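Local coordinates for homoserine O-acetyltransferase (Pseudomonas veronii, PDB 5EFZ), which hydrolyses ethyl acetate and other short acetyl esters, a step in the bacterial degradation of short-chain methyl ketones, at residues V64-S69 and I93-Q98; A178-H183 and W271-G276; K296-P301 and N322-P327. One frame throughout, in Å; residues are numbered along the deposited sequence.

Interactions 1 and 3 belong to the same central sheet, with centres about 20 Å apart and nearest atoms about 11 Å apart; interaction 2 lies to one side, among helices. Interactions 1 and 2 touch directly: Gln98 OE1 is 3.0 Å from Lys272 NZ, a probable hydrogen bond, and Tyr68 CD1 packs 3.8 Å from Trp273 CE3. Together they approach the inferred nucleophile Ser151, with the side chains of Trp67 and Trp273 each about 5 Å from that of the serine, where an acetate ion is bound. Interaction 3 touches neither of the others, but its Pro301 side chain is about 6 Å from that of the inferred catalytic Asp305.

Interaction 1: V64-S69 and I93-Q98; sequences VPTWYS and IIVVNQ. With ACT (acetate ion), chain O.
Thr66 O is gripped twice: Gln98 NE2 donates to it at 2.9 Å, almost straight (176° at the hydrogen), and Gln156 of helix 152-163 adds a weak bond. The Gln98 donor stands above that carbonyl plane, although the oxygen lies in the plane of the glutamine amide. Thr66 OG1, set between the backbone N and the carbonyl carbon (chi1 62°), accepts Gln98 N at 3.1 Å. A water bridges the diverging chains, 2.8 Å from Thr66 N and 2.7 Å from Val96 O. Further back the two strands pair in parallel, with Val64 N bonded to Ile94 O at 2.9 Å and Val96 N to Val64 O at 3.1 Å; beside them Val64 CG2 rests 3.7 Å from Ile93 CG2. An alanine at Gln98 would remove the amide and its bonds to Thr66 O and Lys272 NZ, and would probably leave the loop at Thr66 less firmly held. Just beyond, Tyr68 N donates to acetate OXT at 2.8 Å, while Ser151, His334 and Met152 N also bond the acetate. Two backbone N-H groups at the nucleophile, one following a central strand and one following the serine, are consistent with the oxyanion hole of an alpha/beta hydrolase.

Interaction 2: A178-H183 and W271-G276; sequences ARNSEH and WKWQRG. With EDO (1,2-ethanediol), chain K; EDO (1,2-ethanediol), chain M.
Asn180 CG stands anti to the backbone N (chi1 -165°), and Trp273 CG is likewise anti (chi1 167°), so the asparagine reaches over the last turn of the helix 263-274 while the indole swings toward the helix 182-196. What fastens the two segments is a backbone bond: Asn180 N donates to Gly276 O at 2.9 Å, arriving nearly along the C=O axis. Asn180 CB sits against two carbonyls, 3.5 Å from Gly276 O and 3.6 Å from Gln274 O. The indole packs on Met152, Thr188 and Leu191, and its NE1 is bonded to Asp184, which helps to fix the rotation of the ring. Ser181 is the N-cap of the helix 182-196, its OG accepting from the N of Asp184. Within 271-276, Arg275 lays one guanidinium face over Trp271 NE1; its NH1 bonds Trp271 O at 3.1 Å, on a lone pair, and Gln274 OE1 at 2.9 Å. One 1,2-ethanediol, probably from the crystallisation liquor, donates to Asn180 O through both hydroxyls, O2 at 2.8 Å and O1 at 3.2 Å. Glu182 and His183 bond to the second subunit. The contact thus joins the loop leading into helix 182-196 to the end of helix 263-274 and Gly276 just after it, both in the helical cap that alpha/beta hydrolases commonly insert after a central strand, here with Trp273 near Ser151, the inferred nucleophile.

Interaction 3: K296-P301 and N322-P327; sequences KTYVMP and NSEFRP
Arg326, extended from CG to NE, runs alongside Tyr298 on the face that also carries Glu324. Its CB passes 4.1 Å from Met300 CG. CD then settles over one face of Tyr298, 3.6 Å from the ring centroid, in a CH-pi contact. NE turns to Glu324 OE1 at 2.9 Å, and CZ sits above the phenol with Tyr298 OH 3.4 Å away. At the tip, NH2 reaches the same OE1 at 2.9 Å, meeting the syn lone pair of that oxygen, and also forms a salt bridge with Glu354, while NH1 bonds His351. The guanidinium therefore lies flat on the tyrosine, planes 11° apart, held in rotation by the carboxylate at its edge and by the helix 342-356 beyond.

Glu324 is shared: OE1 accepts from Arg326 NE and NH2, a side-on grip on one atom, and OE2 accepts from a water that also bonds Tyr298 OH. Lys296, bent at chi2 (64°), brings NZ to 3.2 Å from Glu324 OE2 in a weak bond that completes a salt-bridge network. A shorter bond, 2.5 Å from Lys296 NZ to Asn322 O, runs nearly along the C=O axis. Two cations around one carboxylate would probably keep it ionised.

Beneath this, the strands pair in parallel: Glu324 N donates to Thr297 O, Val299 N to Glu324 O, and Arg326 N to Val299 O. On the face of Val299 and Phe325 the contact is apolar at the Pro301 end, with Pro301 CG 3.6 Å from Phe325 CE1, and helix 310-317 packs there. Strand 296-300, that helix and the outermost strand 324-325 form the beta-alpha-beta unit at the end of the alpha/beta-hydrolase sheet, where the loops after the two strands carry Asp305 and His334, the inferred acid and histidine of the catalytic triad.

Interaction 1: V64-S69 and I93-Q98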
loop_
_atom_site.group_PDB
_atom_site.type_symbol
_atom_site.label_atom_id
_atom_site.label_comp_id
_atom_site.label_asym_id
_atom_site.label_seq_id
_atom_site.Cartn_x
_atom_site.Cartn_y
_atom_site.Cartn_z
ATOM N N VAL A 64 -5.239 -18.884 21.538
ATOM C CA VAL A 64 -4.641 -18.344 20.325
ATOM C C VAL A 64 -5.722 -18.310 19.235
ATOM O O VAL A 64 -6.050 -19.352 18.663
ATOM C CB VAL A 64 -3.456 -19.201 19.860
ATOM C CG1 VAL A 64 -2.782 -18.550 18.643
ATOM C CG2 VAL A 64 -2.408 -19.331 21.023
ATOM N N PRO A 65 -6.306 -17.125 18.975
ATOM C CA PRO A 65 -7.239 -16.984 17.835
ATOM C C PRO A 65 -6.488 -16.992 16.519
ATOM O O PRO A 65 -5.280 -16.818 16.505
ATOM C CB PRO A 65 -7.894 -15.601 18.049
ATOM C CG PRO A 65 -7.552 -15.222 19.501
ATOM C CD PRO A 65 -6.184 -15.864 19.734
ATOM N N THR A 66 -7.187 -17.222 15.411
ATOM C CA THR A 66 -6.507 -17.299 14.111
ATOM C C THR A 66 -6.771 -16.021 13.315
ATOM O O THR A 66 -7.681 -15.223 13.647
ATOM C CB THR A 66 -6.980 -18.547 13.306
ATOM O OG1 THR A 66 -8.378 -18.424 13.056
ATOM C CG2 THR A 66 -6.765 -19.875 14.136
ATOM N N TRP A 67 -5.971 -15.818 12.271
ATOM C CA TRP A 67 -5.994 -14.561 11.553
ATOM C C TRP A 67 -6.696 -14.716 10.211
ATOM O O TRP A 67 -7.223 -15.784 9.883
ATOM C CB TRP A 67 -4.565 -14.025 11.353
ATOM C CG TRP A 67 -3.590 -14.996 10.729
ATOM C CD1 TRP A 67 -3.760 -15.733 9.577
ATOM C CD2 TRP A 67 -2.265 -15.292 11.206
ATOM N NE1 TRP A 67 -2.624 -16.488 9.324
ATOM C CE2 TRP A 67 -1.698 -16.241 10.311
ATOM C CE3 TRP A 67 -1.511 -14.858 12.305
ATOM C CZ2 TRP A 67 -0.402 -16.748 10.484
ATOM C CZ3 TRP A 67 -0.227 -15.372 12.485
ATOM C CH2 TRP A 67 0.315 -16.305 11.578
ATOM N N TYR A 68 -6.714 -13.628 9.449
ATOM C CA TYR A 68 -7.396 -13.611 8.156
ATOM C C TYR A 68 -6.820 -14.667 7.207
ATOM O O TYR A 68 -5.626 -14.672 6.994
ATOM C CB TYR A 68 -7.273 -12.227 7.507
ATOM C CG TYR A 68 -7.845 -12.221 6.091
ATOM C CD1 TYR A 68 -9.215 -12.059 5.869
ATOM C CD2 TYR A 68 -7.008 -12.379 4.979
ATOM C CE1 TYR A 68 -9.746 -12.065 4.567
ATOM C CE2 TYR A 68 -7.535 -12.386 3.662
ATOM C CZ TYR A 68 -8.893 -12.226 3.482
ATOM O OH TYR A 68 -9.386 -12.244 2.202
ATOM N N SER A 69 -7.692 -15.521 6.634
ATOM C CA SER A 69 -7.334 -16.580 5.679
ATOM C C SER A 69 -6.586 -17.749 6.340
ATOM O O SER A 69 -6.257 -18.731 5.685
ATOM C CB SER A 69 -6.512 -16.039 4.476
ATOM O OG SER A 69 -5.153 -15.813 4.828
ATOM N N ILE A 93 -2.166 -24.812 25.279
ATOM C CA ILE A 93 -2.340 -23.813 24.241
ATOM C C ILE A 93 -3.498 -24.213 23.341
ATOM O O ILE A 93 -3.479 -25.265 22.687
ATOM C CB ILE A 93 -1.036 -23.640 23.439
ATOM C CG1 ILE A 93 0.119 -23.296 24.406
ATOM C CG2 ILE A 93 -1.195 -22.551 22.404
ATOM C CD1 ILE A 93 1.449 -23.826 23.962
ATOM N N ILE A 94 -4.525 -23.376 23.342
ATOM C CA ILE A 94 -5.796 -23.739 22.730
ATOM C C ILE A 94 -5.981 -22.819 21.552
ATOM O O ILE A 94 -6.169 -21.625 21.756
ATOM C CB ILE A 94 -6.953 -23.601 23.734
ATOM C CG1 ILE A 94 -6.664 -24.488 24.963
ATOM C CG2 ILE A 94 -8.309 -23.925 23.063
ATOM C CD1 ILE A 94 -7.674 -24.355 26.097
ATOM N N VAL A 95 -5.937 -23.380 20.341
ATOM C CA VAL A 95 -5.976 -22.573 19.132
ATOM C C VAL A 95 -7.367 -22.726 18.501
ATOM O O VAL A 95 -7.768 -23.838 18.143
ATOM C CB VAL A 95 -4.905 -23.001 18.134
ATOM C CG1 VAL A 95 -4.870 -21.986 16.951
ATOM C CG2 VAL A 95 -3.538 -23.110 18.860
ATOM N N VAL A 96 -8.103 -21.624 18.408
ATOM C CA VAL A 96 -9.501 -21.700 17.999
ATOM C C VAL A 96 -9.675 -21.012 16.659
ATOM O O VAL A 96 -9.373 -19.823 16.510
ATOM C CB VAL A 96 -10.426 -21.079 19.049
ATOM C CG1 VAL A 96 -11.927 -21.207 18.615
ATOM C CG2 VAL A 96 -10.163 -21.720 20.455
ATOM N N ASN A 97 -10.173 -21.771 15.696
ATOM C CA ASN A 97 -10.397 -21.253 14.341
ATOM C C ASN A 97 -11.580 -20.289 14.255
ATOM O O ASN A 97 -12.671 -20.566 14.785
ATOM C CB ASN A 97 -10.607 -22.426 13.380
ATOM C CG ASN A 97 -9.318 -23.206 13.137
ATOM O OD1 ASN A 97 -8.534 -22.844 12.253
ATOM N ND2 ASN A 97 -9.112 -24.301 13.899
ATOM N N GLN A 98 -11.360 -19.164 13.595
ATOM C CA GLN A 98 -12.415 -18.186 13.349
ATOM C C GLN A 98 -13.644 -18.808 12.747
ATOM O O GLN A 98 -13.542 -19.633 11.827
ATOM C CB GLN A 98 -11.925 -17.112 12.379
ATOM C CG GLN A 98 -11.182 -15.955 13.017
ATOM C CD GLN A 98 -10.998 -14.858 11.952
ATOM O OE1 GLN A 98 -11.945 -14.510 11.237
ATOM N NE2 GLN A 98 -9.775 -14.372 11.805
HETATM C C ACT O . -4.308 -11.098 8.898
HETATM O O ACT O . -3.959 -9.917 8.615
HETATM O OXT ACT O . -5.248 -11.247 9.750
HETATM C CH3 ACT O . -3.612 -12.256 8.267
HETATM O O HOH W 1 -10.004 -17.271 15.784
#

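Interaction 2: A178-H183 and W271-G276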
loop_
_atom_site.group_PDB
_atom_site.type_symbol
_atom_site.label_atom_id
_atom_site.label_comp_id
_atom_site.label_asym_id
_atom_site.label_seq_id
_atom_site.Cartn_x
_atom_site.Cartn_y
_atom_site.Cartn_z
ATOM N N ALA A 178 -7.349 -2.296 18.083
ATOM C CA ALA A 178 -8.563 -2.523 18.829
ATOM C C ALA A 178 -9.778 -1.902 18.133
ATOM O O ALA A 178 -10.893 -2.352 18.335
ATOM C CB ALA A 178 -8.414 -1.959 20.262
ATOM N N ARG A 179 -9.565 -0.845 17.353
ATOM C CA ARG A 179 -10.640 -0.265 16.539
ATOM C C ARG A 179 -10.115 0.000 15.143
ATOM O O ARG A 179 -9.118 0.700 14.978
ATOM C CB ARG A 179 -11.168 1.054 17.127
ATOM C CG ARG A 179 -12.273 1.689 16.235
ATOM C CD ARG A 179 -13.140 2.687 17.002
ATOM N NE ARG A 179 -12.430 3.925 17.309
ATOM C CZ ARG A 179 -12.916 4.890 18.092
ATOM N NH1 ARG A 179 -14.124 4.763 18.662
ATOM N NH2 ARG A 179 -12.186 5.981 18.305
ATOM N N ASN A 180 -10.776 -0.564 14.141
ATOM C CA ASN A 180 -10.213 -0.557 12.800
ATOM C C ASN A 180 -10.248 0.847 12.169
ATOM O O ASN A 180 -11.236 1.598 12.322
ATOM C CB ASN A 180 -10.969 -1.575 11.925
ATOM C CG ASN A 180 -10.228 -1.893 10.648
ATOM O OD1 ASN A 180 -10.822 -1.937 9.554
ATOM N ND2 ASN A 180 -8.927 -2.107 10.765
ATOM N N SER A 181 -9.185 1.208 11.448
ATOM C CA SER A 181 -9.108 2.550 10.841
ATOM C C SER A 181 -9.846 2.636 9.520
ATOM O O SER A 181 -10.156 1.608 8.916
ATOM C CB SER A 181 -7.659 2.936 10.594
ATOM O OG SER A 181 -7.062 2.038 9.654
ATOM N N GLU A 182 -10.046 3.866 9.036
ATOM C CA GLU A 182 -10.681 4.061 7.726
ATOM C C GLU A 182 -9.759 3.580 6.598
ATOM O O GLU A 182 -10.226 3.014 5.600
ATOM C CB GLU A 182 -11.052 5.533 7.503
ATOM C CG GLU A 182 -12.219 6.064 8.352
ATOM C CD GLU A 182 -12.689 7.453 7.888
ATOM O OE1 GLU A 182 -11.970 8.463 8.131
ATOM O OE2 GLU A 182 -13.773 7.543 7.266
ATOM N N HIS A 183 -8.453 3.780 6.757
ATOM C CA HIS A 183 -7.500 3.349 5.737
ATOM C C HIS A 183 -7.495 1.821 5.641
ATOM O O HIS A 183 -7.394 1.259 4.549
ATOM C CB HIS A 183 -6.087 3.901 6.051
ATOM C CG HIS A 183 -5.025 3.472 5.085
ATOM N ND1 HIS A 183 -4.210 2.374 5.309
ATOM C CD2 HIS A 183 -4.605 4.025 3.922
ATOM C CE1 HIS A 183 -3.370 2.244 4.293
ATOM N NE2 HIS A 183 -3.586 3.231 3.441
ATOM N N TRP A 271 -15.148 -9.064 5.911
ATOM C CA TRP A 271 -16.219 -8.207 6.456
ATOM C C TRP A 271 -15.990 -8.018 7.956
ATOM O O TRP A 271 -16.167 -6.932 8.521
ATOM C CB TRP A 271 -17.608 -8.846 6.211
ATOM C CG TRP A 271 -18.801 -7.966 6.569
ATOM C CD1 TRP A 271 -19.543 -7.179 5.704
ATOM C CD2 TRP A 271 -19.410 -7.832 7.853
ATOM N NE1 TRP A 271 -20.561 -6.558 6.396
ATOM C CE2 TRP A 271 -20.498 -6.944 7.716
ATOM C CE3 TRP A 271 -19.139 -8.384 9.118
ATOM C CZ2 TRP A 271 -21.300 -6.575 8.791
ATOM C CZ3 TRP A 271 -19.933 -8.008 10.199
ATOM C CH2 TRP A 271 -21.008 -7.123 10.025
ATOM N N LYS A 272 -15.606 -9.114 8.591
ATOM C CA LYS A 272 -15.406 -9.141 10.035
ATOM C C LYS A 272 -14.225 -8.222 10.401
ATOM O O LYS A 272 -14.300 -7.402 11.320
ATOM C CB LYS A 272 -15.133 -10.571 10.496
ATOM C CG LYS A 272 -14.974 -10.718 12.011
ATOM C CD LYS A 272 -14.453 -12.124 12.382
ATOM C CE LYS A 272 -15.267 -13.265 11.756
ATOM N NZ LYS A 272 -14.719 -14.553 12.345
ATOM N N TRP A 273 -13.123 -8.438 9.692
ATOM C CA TRP A 273 -11.896 -7.661 9.870
ATOM C C TRP A 273 -12.189 -6.163 9.743
ATOM O O TRP A 273 -11.742 -5.355 10.568
ATOM C CB TRP A 273 -10.871 -8.149 8.824
ATOM C CG TRP A 273 -9.609 -7.339 8.572
ATOM C CD1 TRP A 273 -9.046 -6.342 9.341
ATOM C CD2 TRP A 273 -8.767 -7.484 7.418
ATOM N NE1 TRP A 273 -7.891 -5.858 8.704
ATOM C CE2 TRP A 273 -7.710 -6.554 7.532
ATOM C CE3 TRP A 273 -8.825 -8.310 6.291
ATOM C CZ2 TRP A 273 -6.703 -6.433 6.549
ATOM C CZ3 TRP A 273 -7.828 -8.183 5.309
ATOM C CH2 TRP A 273 -6.786 -7.256 5.456
ATOM N N GLN A 274 -12.938 -5.781 8.709
ATOM C CA GLN A 274 -13.267 -4.365 8.503
ATOM C C GLN A 274 -13.914 -3.680 9.705
ATOM O O GLN A 274 -13.810 -2.465 9.878
ATOM C CB GLN A 274 -14.239 -4.225 7.323
ATOM C CG GLN A 274 -13.577 -4.358 5.968
ATOM C CD GLN A 274 -14.566 -4.120 4.840
ATOM O OE1 GLN A 274 -15.665 -4.696 4.835
ATOM N NE2 GLN A 274 -14.196 -3.253 3.879
ATOM N N ARG A 275 -14.638 -4.461 10.493
ATOM C CA ARG A 275 -15.515 -3.886 11.527
ATOM C C ARG A 275 -15.069 -4.135 12.957
ATOM O O ARG A 275 -15.787 -3.769 13.888
ATOM C CB ARG A 275 -16.930 -4.417 11.316
ATOM C CG ARG A 275 -17.638 -3.679 10.163
ATOM C CD ARG A 275 -18.738 -4.491 9.532
ATOM N NE ARG A 275 -19.238 -3.789 8.339
ATOM C CZ ARG A 275 -18.677 -3.890 7.133
ATOM N NH1 ARG A 275 -17.617 -4.674 6.939
ATOM N NH2 ARG A 275 -19.166 -3.192 6.120
ATOM N N GLY A 276 -13.879 -4.711 13.132
ATOM C CA GLY A 276 -13.341 -4.912 14.490
ATOM C C GLY A 276 -13.352 -3.577 15.246
ATOM O O GLY A 276 -12.787 -2.597 14.779
HETATM C C1 EDO K . -14.783 0.273 10.854
HETATM O O1 EDO K . -13.659 0.985 10.290
HETATM C C2 EDO K . -15.037 0.705 12.308
HETATM O O2 EDO K . -13.844 0.936 13.098
HETATM C C1 EDO M . -6.120 2.829 15.013
HETATM O O1 EDO M . -7.281 2.642 14.215
HETATM C C2 EDO M . -6.497 3.660 16.235
HETATM O O2 EDO M . -7.667 3.122 16.875
#

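Interaction 3: K296-P301 and N322-P327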
loop_
_atom_site.group_PDB
_atom_site.type_symbol
_atom_site.label_atom_id
_atom_site.label_comp_id
_atom_site.label_asym_id
_atom_site.label_seq_id
_atom_site.Cartn_x
_atom_site.Cartn_y
_atom_site.Cartn_z
ATOM N N LYS A 296 -2.511 -7.578 31.919
ATOM C CA LYS A 296 -1.174 -7.073 31.573
ATOM C C LYS A 296 -1.006 -7.205 30.088
ATOM O O LYS A 296 -1.011 -8.323 29.543
ATOM C CB LYS A 296 -0.076 -7.849 32.326
ATOM C CG LYS A 296 1.372 -7.343 32.088
ATOM C CD LYS A 296 1.535 -5.923 32.608
ATOM C CE LYS A 296 2.909 -5.317 32.261
ATOM N NZ LYS A 296 3.025 -3.866 32.656
ATOM N N THR A 297 -0.866 -6.074 29.393
ATOM C CA THR A 297 -0.948 -6.095 27.930
ATOM C C THR A 297 0.303 -5.570 27.209
ATOM O O THR A 297 0.792 -4.488 27.532
ATOM C CB THR A 297 -2.162 -5.245 27.455
ATOM O OG1 THR A 297 -3.344 -5.709 28.112
ATOM C CG2 THR A 297 -2.345 -5.334 25.946
ATOM N N TYR A 298 0.815 -6.358 26.263
ATOM C CA TYR A 298 1.879 -5.928 25.339
ATOM C C TYR A 298 1.262 -5.609 23.973
ATOM O O TYR A 298 0.571 -6.452 23.370
ATOM C CB TYR A 298 2.954 -7.022 25.161
ATOM C CG TYR A 298 3.928 -7.183 26.306
ATOM C CD1 TYR A 298 3.769 -6.479 27.494
ATOM C CD2 TYR A 298 4.999 -8.063 26.203
ATOM C CE1 TYR A 298 4.667 -6.652 28.559
ATOM C CE2 TYR A 298 5.902 -8.241 27.257
ATOM C CZ TYR A 298 5.726 -7.536 28.413
ATOM O OH TYR A 298 6.611 -7.714 29.442
ATOM N N VAL A 299 1.500 -4.386 23.497
ATOM C CA VAL A 299 1.038 -3.945 22.188
ATOM C C VAL A 299 2.249 -4.012 21.266
ATOM O O VAL A 299 3.267 -3.346 21.529
ATOM C CB VAL A 299 0.477 -2.503 22.239
ATOM C CG1 VAL A 299 0.047 -2.030 20.815
ATOM C CG2 VAL A 299 -0.675 -2.391 23.260
ATOM N N MET A 300 2.166 -4.866 20.254
ATOM C CA MET A 300 3.350 -5.232 19.466
ATOM C C MET A 300 3.109 -5.119 17.965
ATOM O O MET A 300 2.961 -6.117 17.272
ATOM C CB MET A 300 3.805 -6.668 19.847
ATOM C CG MET A 300 4.088 -6.791 21.384
ATOM S SD MET A 300 4.672 -8.438 21.829
ATOM C CE MET A 300 6.229 -8.471 21.038
ATOM N N PRO A 301 3.106 -3.883 17.456
ATOM C CA PRO A 301 3.067 -3.748 15.993
ATOM C C PRO A 301 4.375 -4.249 15.369
ATOM O O PRO A 301 5.376 -4.343 16.080
ATOM C CB PRO A 301 2.926 -2.238 15.783
ATOM C CG PRO A 301 3.651 -1.626 17.014
ATOM C CD PRO A 301 3.257 -2.586 18.146
ATOM N N ASN A 322 -1.530 -0.064 32.489
ATOM C CA ASN A 322 -0.713 -1.243 32.835
ATOM C C ASN A 322 0.124 -1.758 31.642
ATOM O O ASN A 322 1.045 -2.550 31.814
ATOM C CB ASN A 322 -1.632 -2.367 33.382
ATOM C CG ASN A 322 -0.894 -3.464 34.117
ATOM O OD1 ASN A 322 0.304 -3.362 34.394
ATOM N ND2 ASN A 322 -1.617 -4.544 34.423
ATOM N N SER A 323 -0.170 -1.270 30.444
ATOM C CA SER A 323 0.362 -1.850 29.207
ATOM C C SER A 323 1.784 -1.405 28.864
ATOM O O SER A 323 2.318 -0.479 29.469
ATOM C CB SER A 323 -0.561 -1.507 28.037
ATOM O OG SER A 323 -0.530 -0.114 27.746
ATOM N N GLU A 324 2.376 -2.056 27.866
ATOM C CA GLU A 324 3.711 -1.695 27.378
ATOM C C GLU A 324 3.715 -1.727 25.875
ATOM O O GLU A 324 3.069 -2.570 25.276
ATOM C CB GLU A 324 4.781 -2.638 27.912
ATOM C CG GLU A 324 4.834 -2.609 29.433
ATOM C CD GLU A 324 5.986 -3.385 30.012
ATOM O OE1 GLU A 324 6.965 -3.627 29.284
ATOM O OE2 GLU A 324 5.915 -3.757 31.211
ATOM N N PHE A 325 4.468 -0.817 25.281
ATOM C CA PHE A 325 4.586 -0.744 23.828
ATOM C C PHE A 325 5.886 -1.426 23.412
ATOM O O PHE A 325 6.984 -0.994 23.803
ATOM C CB PHE A 325 4.545 0.731 23.383
ATOM C CG PHE A 325 4.457 0.923 21.890
ATOM C CD1 PHE A 325 3.349 0.471 21.197
ATOM C CD2 PHE A 325 5.473 1.595 21.197
ATOM C CE1 PHE A 325 3.242 0.672 19.807
ATOM C CE2 PHE A 325 5.380 1.795 19.796
ATOM C CZ PHE A 325 4.256 1.313 19.112
ATOM N N ARG A 326 5.769 -2.550 22.718
ATOM C CA ARG A 326 6.934 -3.337 22.316
ATOM C C ARG A 326 6.901 -3.710 20.824
ATOM O O ARG A 326 6.570 -4.830 20.474
ATOM C CB ARG A 326 7.019 -4.597 23.167
ATOM C CG ARG A 326 7.478 -4.269 24.612
ATOM C CD ARG A 326 7.273 -5.392 25.563
ATOM N NE ARG A 326 7.787 -5.089 26.908
ATOM C CZ ARG A 326 8.721 -5.794 27.533
ATOM N NH1 ARG A 326 9.271 -6.825 26.924
ATOM N NH2 ARG A 326 9.110 -5.466 28.765
ATOM N N PRO A 327 7.275 -2.767 19.964
ATOM C CA PRO A 327 7.230 -3.072 18.521
ATOM C C PRO A 327 8.203 -4.205 18.177
ATOM O O PRO A 327 9.299 -4.262 18.769
ATOM C CB PRO A 327 7.682 -1.767 17.853
ATOM C CG PRO A 327 7.611 -0.724 18.909
ATOM C CD PRO A 327 7.820 -1.431 20.234
HETATM O O HOH W 2 6.605 -6.228 31.655
#